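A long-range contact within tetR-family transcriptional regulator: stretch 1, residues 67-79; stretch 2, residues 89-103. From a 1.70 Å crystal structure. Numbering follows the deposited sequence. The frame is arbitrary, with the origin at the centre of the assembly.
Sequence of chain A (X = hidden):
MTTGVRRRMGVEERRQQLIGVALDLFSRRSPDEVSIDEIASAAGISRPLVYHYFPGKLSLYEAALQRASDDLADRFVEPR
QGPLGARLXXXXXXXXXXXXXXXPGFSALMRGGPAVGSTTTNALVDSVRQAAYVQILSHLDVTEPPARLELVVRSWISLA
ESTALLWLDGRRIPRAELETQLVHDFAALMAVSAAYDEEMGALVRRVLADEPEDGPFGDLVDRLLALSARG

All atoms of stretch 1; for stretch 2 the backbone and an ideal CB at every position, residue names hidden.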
ATOM      1  N   ARG A  67      18.180  12.940  -1.418  1.00 18.69           N
ATOM      2  CA  ARG A  67      18.199  13.476  -2.768  1.00 19.06           C
ATOM      3  C   ARG A  67      17.079  12.882  -3.647  1.00 18.03           C
ATOM      4  O   ARG A  67      16.368  13.605  -4.360  1.00 18.74           O
ATOM      5  CB  ARG A  67      19.551  13.210  -3.431  1.00 18.53           C
ATOM      6  CG  ARG A  67      19.634  13.976  -4.752  1.00 17.69           C
ATOM      7  CD  ARG A  67      20.884  13.733  -5.545  1.00 22.30           C
ATOM      8  NE  ARG A  67      22.024  14.432  -4.950  1.00 20.20           N
ATOM      9  CZ  ARG A  67      23.231  14.438  -5.486  1.00 20.66           C
ATOM     10  NH1 ARG A  67      23.444  13.774  -6.617  1.00 22.07           N
ATOM     11  NH2 ARG A  67      24.232  15.091  -4.888  1.00 22.81           N
ATOM     12  N   ALA A  68      16.955  11.556  -3.584  1.00 18.18           N
ATOM     13  CA  ALA A  68      15.938  10.823  -4.367  1.00 18.10           C
ATOM     14  C   ALA A  68      14.518  11.240  -3.973  1.00 18.54           C
ATOM     15  O   ALA A  68      13.644  11.449  -4.838  1.00 19.07           O
ATOM     16  CB  ALA A  68      16.102   9.358  -4.141  1.00 18.34           C
ATOM     17  N   SER A  69      14.306  11.361  -2.669  1.00 17.67           N
ATOM     18  CA  SER A  69      13.010  11.766  -2.112  1.00 19.40           C
ATOM     19  C   SER A  69      12.629  13.179  -2.558  1.00 20.10           C
ATOM     20  O   SER A  69      11.472  13.436  -2.937  1.00 20.00           O
ATOM     21  CB  SER A  69      13.053  11.641  -0.576  1.00 19.16           C
ATOM     22  OG  SER A  69      13.152  10.265  -0.217  1.00 21.96           O
ATOM     23  N   ASP A  70      13.588  14.112  -2.517  1.00 19.28           N
ATOM     24  CA  ASP A  70      13.367  15.462  -3.030  1.00 21.12           C
ATOM     25  C   ASP A  70      13.011  15.481  -4.504  1.00 20.89           C
ATOM     26  O   ASP A  70      12.128  16.248  -4.932  1.00 20.59           O
ATOM     27  CB  ASP A  70      14.598  16.355  -2.788  1.00 22.56           C
ATOM     28  CG  ASP A  70      14.778  16.691  -1.318  1.00 25.22           C
ATOM     29  OD1 ASP A  70      13.810  16.522  -0.561  1.00 29.00           O
ATOM     30  OD2 ASP A  70      15.887  17.096  -0.907  1.00 29.18           O
ATOM     31  N   ASP A  71      13.709  14.648  -5.269  1.00 20.65           N
ATOM     32  CA  ASP A  71      13.458  14.516  -6.703  1.00 20.25           C
ATOM     33  C   ASP A  71      11.993  14.070  -6.930  1.00 19.00           C
ATOM     34  O   ASP A  71      11.216  14.766  -7.644  1.00 19.91           O
ATOM     35  CB  ASP A  71      14.483  13.531  -7.282  1.00 20.46           C
ATOM     36  CG  ASP A  71      14.245  13.176  -8.759  1.00 22.74           C
ATOM     37  OD1 ASP A  71      13.402  13.780  -9.458  1.00 25.75           O
ATOM     38  OD2 ASP A  71      14.934  12.241  -9.230  1.00 25.63           O
ATOM     39  N   LEU A  72      11.602  12.943  -6.334  1.00 18.96           N
ATOM     40  CA  LEU A  72      10.220  12.428  -6.557  1.00 18.55           C
ATOM     41  C   LEU A  72       9.182  13.439  -6.089  1.00 18.05           C
ATOM     42  O   LEU A  72       8.201  13.695  -6.783  1.00 16.86           O
ATOM     43  CB  LEU A  72       9.996  11.091  -5.864  1.00 18.67           C
ATOM     44  CG  LEU A  72       8.619  10.445  -6.108  1.00 18.84           C
ATOM     45  CD1 LEU A  72       8.289  10.401  -7.629  1.00 15.07           C
ATOM     46  CD2 LEU A  72       8.567   9.055  -5.477  1.00 19.56           C
ATOM     47  N   ALA A  73       9.355  13.983  -4.891  1.00 18.58           N
ATOM     48  CA  ALA A  73       8.392  14.990  -4.433  1.00 20.35           C
ATOM     49  C   ALA A  73       8.221  16.161  -5.450  1.00 20.48           C
ATOM     50  O   ALA A  73       7.094  16.652  -5.674  1.00 20.25           O
ATOM     51  CB  ALA A  73       8.810  15.527  -3.086  1.00 20.24           C
ATOM     52  N   ASP A  74       9.328  16.625  -6.034  1.00 20.48           N
ATOM     53  CA  ASP A  74       9.277  17.712  -7.002  1.00 21.01           C
ATOM     54  C   ASP A  74       8.548  17.284  -8.260  1.00 20.36           C
ATOM     55  O   ASP A  74       7.856  18.098  -8.890  1.00 19.84           O
ATOM     56  CB  ASP A  74      10.680  18.191  -7.397  1.00 21.77           C
ATOM     57  CG  ASP A  74      11.306  19.068  -6.331  1.00 27.11           C
ATOM     58  OD1 ASP A  74      10.591  19.458  -5.363  1.00 30.09           O
ATOM     59  OD2 ASP A  74      12.515  19.373  -6.467  1.00 32.89           O
ATOM     60  N   ARG A  75       8.657  15.998  -8.593  1.00 19.84           N
ATOM     61  CA  ARG A  75       7.968  15.460  -9.767  1.00 19.24           C
ATOM     62  C   ARG A  75       6.459  15.496  -9.609  1.00 18.83           C
ATOM     63  O   ARG A  75       5.749  15.443 -10.600  1.00 18.60           O
ATOM     64  CB  ARG A  75       8.439  14.038 -10.106  1.00 18.86           C
ATOM     65  CG  ARG A  75       9.889  13.994 -10.654  1.00 19.47           C
ATOM     66  CD  ARG A  75      10.264  12.560 -11.019  1.00 20.80           C
ATOM     67  NE  ARG A  75      11.708  12.419 -11.152  1.00 21.05           N
ATOM     68  CZ  ARG A  75      12.325  11.610 -12.012  1.00 27.42           C
ATOM     69  NH1 ARG A  75      11.637  10.883 -12.899  1.00 25.16           N
ATOM     70  NH2 ARG A  75      13.655  11.541 -11.985  1.00 28.83           N
ATOM     71  N   PHE A  76       5.971  15.581  -8.369  1.00 17.84           N
ATOM     72  CA  PHE A  76       4.508  15.658  -8.122  1.00 17.87           C
ATOM     73  C   PHE A  76       3.878  17.013  -8.482  1.00 18.10           C
ATOM     74  O   PHE A  76       2.646  17.131  -8.548  1.00 19.45           O
ATOM     75  CB  PHE A  76       4.185  15.360  -6.653  1.00 17.68           C
ATOM     76  CG  PHE A  76       4.555  13.965  -6.205  1.00 17.28           C
ATOM     77  CD1 PHE A  76       4.626  12.899  -7.091  1.00 18.14           C
ATOM     78  CD2 PHE A  76       4.816  13.737  -4.863  1.00 18.30           C
ATOM     79  CE1 PHE A  76       4.928  11.607  -6.634  1.00 19.29           C
ATOM     80  CE2 PHE A  76       5.133  12.459  -4.403  1.00 18.98           C
ATOM     81  CZ  PHE A  76       5.193  11.403  -5.297  1.00 18.30           C
ATOM     82  N   VAL A  77       4.714  18.033  -8.688  1.00 17.58           N
ATOM     83  CA  VAL A  77       4.213  19.384  -8.891  1.00 17.88           C
ATOM     84  C   VAL A  77       3.759  19.495 -10.335  1.00 17.66           C
ATOM     85  O   VAL A  77       4.531  19.200 -11.244  1.00 18.08           O
ATOM     86  CB  VAL A  77       5.282  20.456  -8.558  1.00 18.20           C
ATOM     87  CG1 VAL A  77       4.711  21.853  -8.847  1.00 18.82           C
ATOM     88  CG2 VAL A  77       5.700  20.335  -7.081  1.00 19.79           C
ATOM     89  N   GLU A  78       2.509  19.922 -10.532  1.00 17.49           N
ATOM     90  CA  GLU A  78       1.862  19.928 -11.865  1.00 18.00           C
ATOM     91  C   GLU A  78       0.886  21.101 -11.898  1.00 17.99           C
ATOM     92  O   GLU A  78       0.155  21.306 -10.938  1.00 18.66           O
ATOM     93  CB  GLU A  78       1.097  18.601 -12.064  1.00 16.96           C
ATOM     94  CG  GLU A  78       0.361  18.465 -13.415  1.00 18.67           C
ATOM     95  CD  GLU A  78       1.297  18.454 -14.636  1.00 21.51           C
ATOM     96  OE1 GLU A  78       2.473  18.062 -14.513  1.00 21.81           O
ATOM     97  OE2 GLU A  78       0.841  18.809 -15.755  1.00 21.11           O
ATOM     98  N   PRO A  79       0.906  21.919 -12.979  1.00 20.96           N
ATOM     99  CA  PRO A  79       0.017  23.088 -13.055  1.00 21.27           C
ATOM    100  C   PRO A  79      -1.452  22.714 -12.909  1.00 22.20           C
ATOM    101  O   PRO A  79      -1.889  21.658 -13.404  1.00 21.71           O
ATOM    102  CB  PRO A  79       0.260  23.636 -14.473  1.00 22.31           C
ATOM    103  CG  PRO A  79       1.599  23.161 -14.824  1.00 22.66           C
ATOM    104  CD  PRO A  79       1.747  21.800 -14.176  1.00 21.07           C
ATOM    105  N   UNK A  89      -2.382  11.950 -14.960  1.00 14.99           N
ATOM    106  CA  UNK A  89      -1.681  11.072 -15.898  1.00 16.14           C
ATOM    107  C   UNK A  89      -0.266  11.581 -16.143  1.00 16.23           C
ATOM    108  O   UNK A  89       0.678  10.787 -16.184  1.00 15.61           O
ATOM    109  CB  UNK A  89      -2.445  10.972 -17.220  1.00 16.14           C
ATOM    110  N   UNK A  90      -0.105  12.900 -16.281  1.00 15.61           N
ATOM    111  CA  UNK A  90       1.246  13.459 -16.491  1.00 15.58           C
ATOM    112  C   UNK A  90       2.176  13.166 -15.313  1.00 15.50           C
ATOM    113  O   UNK A  90       3.349  12.758 -15.479  1.00 16.41           O
ATOM    114  CB  UNK A  90       1.163  14.971 -16.713  1.00 15.58           C
ATOM    115  N   UNK A  91       1.638  13.359 -14.102  1.00 14.94           N
ATOM    116  CA  UNK A  91       2.427  13.038 -12.912  1.00 15.07           C
ATOM    117  C   UNK A  91       2.727  11.518 -12.876  1.00 15.08           C
ATOM    118  O   UNK A  91       3.839  11.097 -12.530  1.00 15.23           O
ATOM    119  CB  UNK A  91       1.686  13.474 -11.647  1.00 15.07           C
ATOM    120  N   UNK A  92       1.744  10.680 -13.196  1.00 15.65           N
ATOM    121  CA  UNK A  92       2.016   9.218 -13.226  1.00 16.11           C
ATOM    122  C   UNK A  92       3.167   8.846 -14.190  1.00 16.02           C
ATOM    123  O   UNK A  92       3.946   7.953 -13.898  1.00 16.42           O
ATOM    124  CB  UNK A  92       0.749   8.465 -13.638  1.00 16.11           C
ATOM    125  N   UNK A  93       3.274   9.538 -15.326  1.00 16.35           N
ATOM    126  CA  UNK A  93       4.417   9.309 -16.253  1.00 16.32           C
ATOM    127  C   UNK A  93       5.739   9.566 -15.561  1.00 16.80           C
ATOM    128  O   UNK A  93       6.685   8.771 -15.674  1.00 15.96           O
ATOM    129  CB  UNK A  93       4.306  10.205 -17.488  1.00 16.32           C
ATOM    130  N   UNK A  94       5.820  10.698 -14.873  1.00 16.10           N
ATOM    131  CA  UNK A  94       7.048  11.062 -14.145  1.00 16.56           C
ATOM    132  C   UNK A  94       7.325  10.096 -12.971  1.00 16.72           C
ATOM    133  O   UNK A  94       8.487   9.738 -12.703  1.00 16.29           O
ATOM    134  CB  UNK A  94       6.938  12.496 -13.623  1.00 16.56           C
ATOM    135  N   UNK A  95       6.248   9.663 -12.311  1.00 15.59           N
ATOM    136  CA  UNK A  95       6.342   8.711 -11.224  1.00 16.95           C
ATOM    137  C   UNK A  95       6.918   7.383 -11.710  1.00 15.97           C
ATOM    138  O   UNK A  95       7.908   6.898 -11.158  1.00 16.64           O
ATOM    139  CB  UNK A  95       4.967   8.496 -10.588  1.00 16.95           C
ATOM    140  N   UNK A  96       6.386   6.837 -12.809  1.00 16.16           N
ATOM    141  CA  UNK A  96       6.953   5.608 -13.355  1.00 15.92           C
ATOM    142  C   UNK A  96       8.368   5.775 -13.915  1.00 16.13           C
ATOM    143  O   UNK A  96       9.185   4.846 -13.829  1.00 15.95           O
ATOM    144  CB  UNK A  96       6.035   5.073 -14.456  1.00 15.92           C
ATOM    145  N   UNK A  97       8.659   6.955 -14.461  1.00 16.50           N
ATOM    146  CA  UNK A  97      10.047   7.252 -14.920  1.00 16.53           C
ATOM    147  C   UNK A  97      10.959   7.103 -13.699  1.00 17.13           C
ATOM    148  O   UNK A  97      12.007   6.436 -13.752  1.00 17.00           O
ATOM    149  CB  UNK A  97      10.164   8.651 -15.527  1.00 16.53           C
ATOM    150  N   UNK A  98      10.550   7.723 -12.601  1.00 15.26           N
ATOM    151  CA  UNK A  98      11.342   7.670 -11.363  1.00 16.62           C
ATOM    152  C   UNK A  98      11.550   6.246 -10.884  1.00 16.23           C
ATOM    153  O   UNK A  98      12.661   5.828 -10.552  1.00 16.86           O
ATOM    154  CB  UNK A  98      10.663   8.486 -10.261  1.00 16.62           C
ATOM    155  N   UNK A  99      10.451   5.493 -10.799  1.00 15.82           N
ATOM    156  CA  UNK A  99      10.468   4.090 -10.310  1.00 16.36           C
ATOM    157  C   UNK A  99      11.379   3.225 -11.194  1.00 16.52           C
ATOM    158  O   UNK A  99      12.203   2.447 -10.694  1.00 17.59           O
ATOM    159  CB  UNK A  99       9.053   3.508 -10.291  1.00 16.36           C
ATOM    160  N   UNK A 100      11.263   3.397 -12.505  1.00 17.05           N
ATOM    161  CA  UNK A 100      12.154   2.715 -13.444  1.00 16.73           C
ATOM    162  C   UNK A 100      13.624   3.018 -13.123  1.00 17.46           C
ATOM    163  O   UNK A 100      14.419   2.103 -12.909  1.00 17.24           O
ATOM    164  CB  UNK A 100      11.830   3.131 -14.880  1.00 16.73           C
ATOM    165  N   UNK A 101      13.937   4.304 -13.047  1.00 16.66           N
ATOM    166  CA  UNK A 101      15.322   4.810 -12.864  1.00 19.17           C
ATOM    167  C   UNK A 101      15.943   4.275 -11.576  1.00 18.82           C
ATOM    168  O   UNK A 101      17.177   4.090 -11.498  1.00 19.76           O
ATOM    169  CB  UNK A 101      15.336   6.340 -12.842  1.00 19.17           C
ATOM    170  N   UNK A 102      15.093   4.062 -10.564  1.00 17.16           N
ATOM    171  CA  UNK A 102      15.554   3.693  -9.222  1.00 17.25           C
ATOM    172  C   UNK A 102      15.072   2.308  -8.812  1.00 16.87           C
ATOM    173  O   UNK A 102      15.097   1.980  -7.621  1.00 18.42           O
ATOM    174  CB  UNK A 102      15.078   4.726  -8.199  1.00 17.25           C
ATOM    175  N   UNK A 103      14.679   1.494  -9.788  1.00 17.41           N
ATOM    176  CA  UNK A 103      13.866   0.309  -9.485  1.00 17.01           C
ATOM    177  C   UNK A 103      14.408  -0.629  -8.410  1.00 17.23           C
ATOM    178  O   UNK A 103      13.722  -0.919  -7.421  1.00 17.00           O
ATOM    179  CB  UNK A 103      13.679  -0.499 -10.771  1.00 17.01           C
TER

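The helices run nearly antiparallel, 161° between their directions, so the walk along stretch 2 goes backward along stretch 1, from Glu78 toward Ala68.

Position 89 finds nothing of stretch 1 in reach; it is Leu89. Position 90 points toward the Glu78 carboxylate, its ideal CB 4.0 Å from Glu78 OE2. A donor or a positive charge would suit. Arg90 supplies both: its NE donates to Glu78 OE2 at 2.8 Å in a salt bridge.

Position 91 faces the backbone near Arg75 O and the side-chain carbon Glu78 CB. A compact aliphatic side chain fits. Val91 uses both methyls: CG1 lies 3.9 Å from Phe76 CD1, CG2 3.7 Å from Glu78 CB. Positions 92 and 93 make no contact; they are selenomethionine Met92 and Gly93.

Position 94 points toward stretch 1 where the carbonyl of Arg75, left without a helical partner, and the acid of Glu78 both ask for donors. A long side chain with several N-H groups is the natural answer. In Arg94, NE (2.9 Å) and NH2 (3.0 Å) both donate to Arg75 O, while NH2 reaches Glu78 OE1 at 2.8 Å.

Position 95 points sideways, its CB 4.8 Å from Leu72 CD1, so a large apolar or aromatic group could lean on the leucine. Tyr95 does, CD1 to Leu72 CD1 at 4.1 Å, at the ring's edge. Position 96 points away; it is Phe96.

At 97 the ideal CB is 3.7 Å from Arg75 NH1, which might invite an acid. Asp97 is one, yet makes no salt bridge with that arginine.

Position 98 points into a groove formed by Ala68, Asp71, Leu72 and Arg75. A large flat or bulky apolar side chain would fill it. Phe98 inserts as a knob, with Leu72 CB 3.9 Å from its ring centroid.

Positions 99 and 100 lie beyond contact: Val99 and Asp100. Position 101 points toward stretch 1 but starts far off, so a long side chain ending in an acid or another acceptor would suit the Arg75 guanidinium, which Asp71 already pairs with. Glu101 OE1 accepts from Arg75 NH2 at 2.8 Å in a salt bridge.

Position 102 leaves helical angles with its CB toward stretch 1 but nothing near, so a medium-sized polar or aromatic group could reach across; His102 brings CE1 to 4.1 Å from Asp71 OD2, while its ND1 donates to Phe98 O at 2.9 Å. Position 103 is out of reach; it is Gly103.

Stretch 2 (89-103) LRVMGRYFDFVDEHG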
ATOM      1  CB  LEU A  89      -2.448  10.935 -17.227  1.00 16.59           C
ATOM      2  CG  LEU A  89      -1.849   9.909 -18.193  1.00 17.28           C
ATOM      3  CD1 LEU A  89      -1.742   8.504 -17.548  1.00 20.21           C
ATOM      4  CD2 LEU A  89      -2.656   9.879 -19.509  1.00 19.71           C
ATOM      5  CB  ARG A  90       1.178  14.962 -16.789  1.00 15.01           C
ATOM      6  CG  ARG A  90       0.680  15.175 -18.218  1.00 17.56           C
ATOM      7  CD  ARG A  90       0.746  16.650 -18.639  1.00 19.31           C
ATOM      8  NE  ARG A  90      -0.247  17.469 -17.952  1.00 18.33           N
ATOM      9  CZ  ARG A  90      -1.499  17.673 -18.367  1.00 19.95           C
ATOM     10  NH1 ARG A  90      -1.967  17.082 -19.472  1.00 21.23           N
ATOM     11  NH2 ARG A  90      -2.290  18.449 -17.643  1.00 19.79           N
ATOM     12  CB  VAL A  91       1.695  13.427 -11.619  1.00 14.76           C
ATOM     13  CG1 VAL A  91       2.539  12.991 -10.393  1.00 14.60           C
ATOM     14  CG2 VAL A  91       1.435  14.931 -11.590  1.00 14.99           C
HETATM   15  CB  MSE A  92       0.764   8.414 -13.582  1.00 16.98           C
HETATM   16  CG  MSE A  92      -0.360   8.457 -12.533  1.00 16.91           C
HETATM   17 SE   MSE A  92       0.244   7.646 -10.854  1.00 25.91          SE
HETATM   18  CE  MSE A  92       0.967   9.246  -9.960  1.00 20.48           C
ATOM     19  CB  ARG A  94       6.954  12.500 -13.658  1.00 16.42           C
ATOM     20  CG  ARG A  94       6.944  13.527 -14.850  1.00 17.51           C
ATOM     21  CD  ARG A  94       7.307  14.937 -14.371  1.00 19.77           C
ATOM     22  NE  ARG A  94       6.287  15.505 -13.494  1.00 18.98           N
ATOM     23  CZ  ARG A  94       5.182  16.144 -13.895  1.00 19.78           C
ATOM     24  NH1 ARG A  94       4.860  16.276 -15.199  1.00 20.29           N
ATOM     25  NH2 ARG A  94       4.370  16.631 -12.980  1.00 19.30           N
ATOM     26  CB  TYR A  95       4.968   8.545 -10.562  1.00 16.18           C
ATOM     27  CG  TYR A  95       4.884   7.406  -9.551  1.00 15.71           C
ATOM     28  CD1 TYR A  95       5.769   7.328  -8.461  1.00 17.83           C
ATOM     29  CD2 TYR A  95       3.892   6.420  -9.669  1.00 16.07           C
ATOM     30  CE1 TYR A  95       5.639   6.291  -7.492  1.00 16.48           C
ATOM     31  CE2 TYR A  95       3.753   5.390  -8.715  1.00 13.93           C
ATOM     32  CZ  TYR A  95       4.638   5.321  -7.642  1.00 16.49           C
ATOM     33  OH  TYR A  95       4.537   4.337  -6.688  1.00 17.93           O
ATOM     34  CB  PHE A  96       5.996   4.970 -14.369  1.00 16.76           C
ATOM     35  CG  PHE A  96       4.926   4.101 -13.687  1.00 16.86           C
ATOM     36  CD1 PHE A  96       3.826   4.688 -13.069  1.00 19.16           C
ATOM     37  CD2 PHE A  96       5.060   2.732 -13.657  1.00 17.48           C
ATOM     38  CE1 PHE A  96       2.859   3.905 -12.429  1.00 18.51           C
ATOM     39  CE2 PHE A  96       4.093   1.909 -13.007  1.00 19.83           C
ATOM     40  CZ  PHE A  96       2.991   2.504 -12.411  1.00 17.16           C
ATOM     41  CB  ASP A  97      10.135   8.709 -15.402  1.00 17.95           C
ATOM     42  CG  ASP A  97       9.575   8.918 -16.807  1.00 22.27           C
ATOM     43  OD1 ASP A  97       9.252   7.933 -17.516  1.00 23.92           O
ATOM     44  OD2 ASP A  97       9.451  10.111 -17.194  1.00 27.19           O
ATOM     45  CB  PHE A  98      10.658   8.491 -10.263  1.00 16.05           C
ATOM     46  CG  PHE A  98      11.448   8.519  -8.971  1.00 16.62           C
ATOM     47  CD1 PHE A  98      12.405   9.519  -8.748  1.00 18.20           C
ATOM     48  CD2 PHE A  98      11.242   7.544  -8.004  1.00 16.80           C
ATOM     49  CE1 PHE A  98      13.151   9.525  -7.564  1.00 16.79           C
ATOM     50  CE2 PHE A  98      11.976   7.544  -6.811  1.00 18.48           C
ATOM     51  CZ  PHE A  98      12.918   8.528  -6.587  1.00 18.53           C
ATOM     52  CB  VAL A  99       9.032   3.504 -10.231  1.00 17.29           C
ATOM     53  CG1 VAL A  99       9.077   2.025  -9.894  1.00 17.63           C
ATOM     54  CG2 VAL A  99       8.221   4.273  -9.154  1.00 17.54           C
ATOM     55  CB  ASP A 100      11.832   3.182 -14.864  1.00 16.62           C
ATOM     56  CG  ASP A 100      12.620   2.413 -15.946  1.00 19.24           C
ATOM     57  OD1 ASP A 100      13.354   1.444 -15.644  1.00 19.54           O
ATOM     58  OD2 ASP A 100      12.509   2.819 -17.111  1.00 20.70           O
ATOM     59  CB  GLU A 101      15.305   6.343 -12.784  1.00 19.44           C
ATOM     60  CG  GLU A 101      15.030   7.051 -14.109  1.00 22.54           C
ATOM     61  CD  GLU A 101      14.609   8.523 -13.918  1.00 24.10           C
ATOM     62  OE1 GLU A 101      14.920   9.149 -12.860  1.00 29.78           O
ATOM     63  OE2 GLU A 101      13.948   9.063 -14.844  1.00 30.61           O
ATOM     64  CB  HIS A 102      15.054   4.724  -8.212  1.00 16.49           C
ATOM     65  CG  HIS A 102      15.581   6.103  -8.462  1.00 19.87           C
ATOM     66  ND1 HIS A 102      14.884   7.050  -9.174  1.00 24.08           N
ATOM     67  CD2 HIS A 102      16.758   6.680  -8.120  1.00 23.32           C
ATOM     68  CE1 HIS A 102      15.603   8.164  -9.248  1.00 23.89           C
ATOM     69  NE2 HIS A 102      16.738   7.968  -8.612  1.00 25.94           N
TER
HETATM   70  O   HOH W   1      -1.226  20.471 -15.815  1.00 22.11           O
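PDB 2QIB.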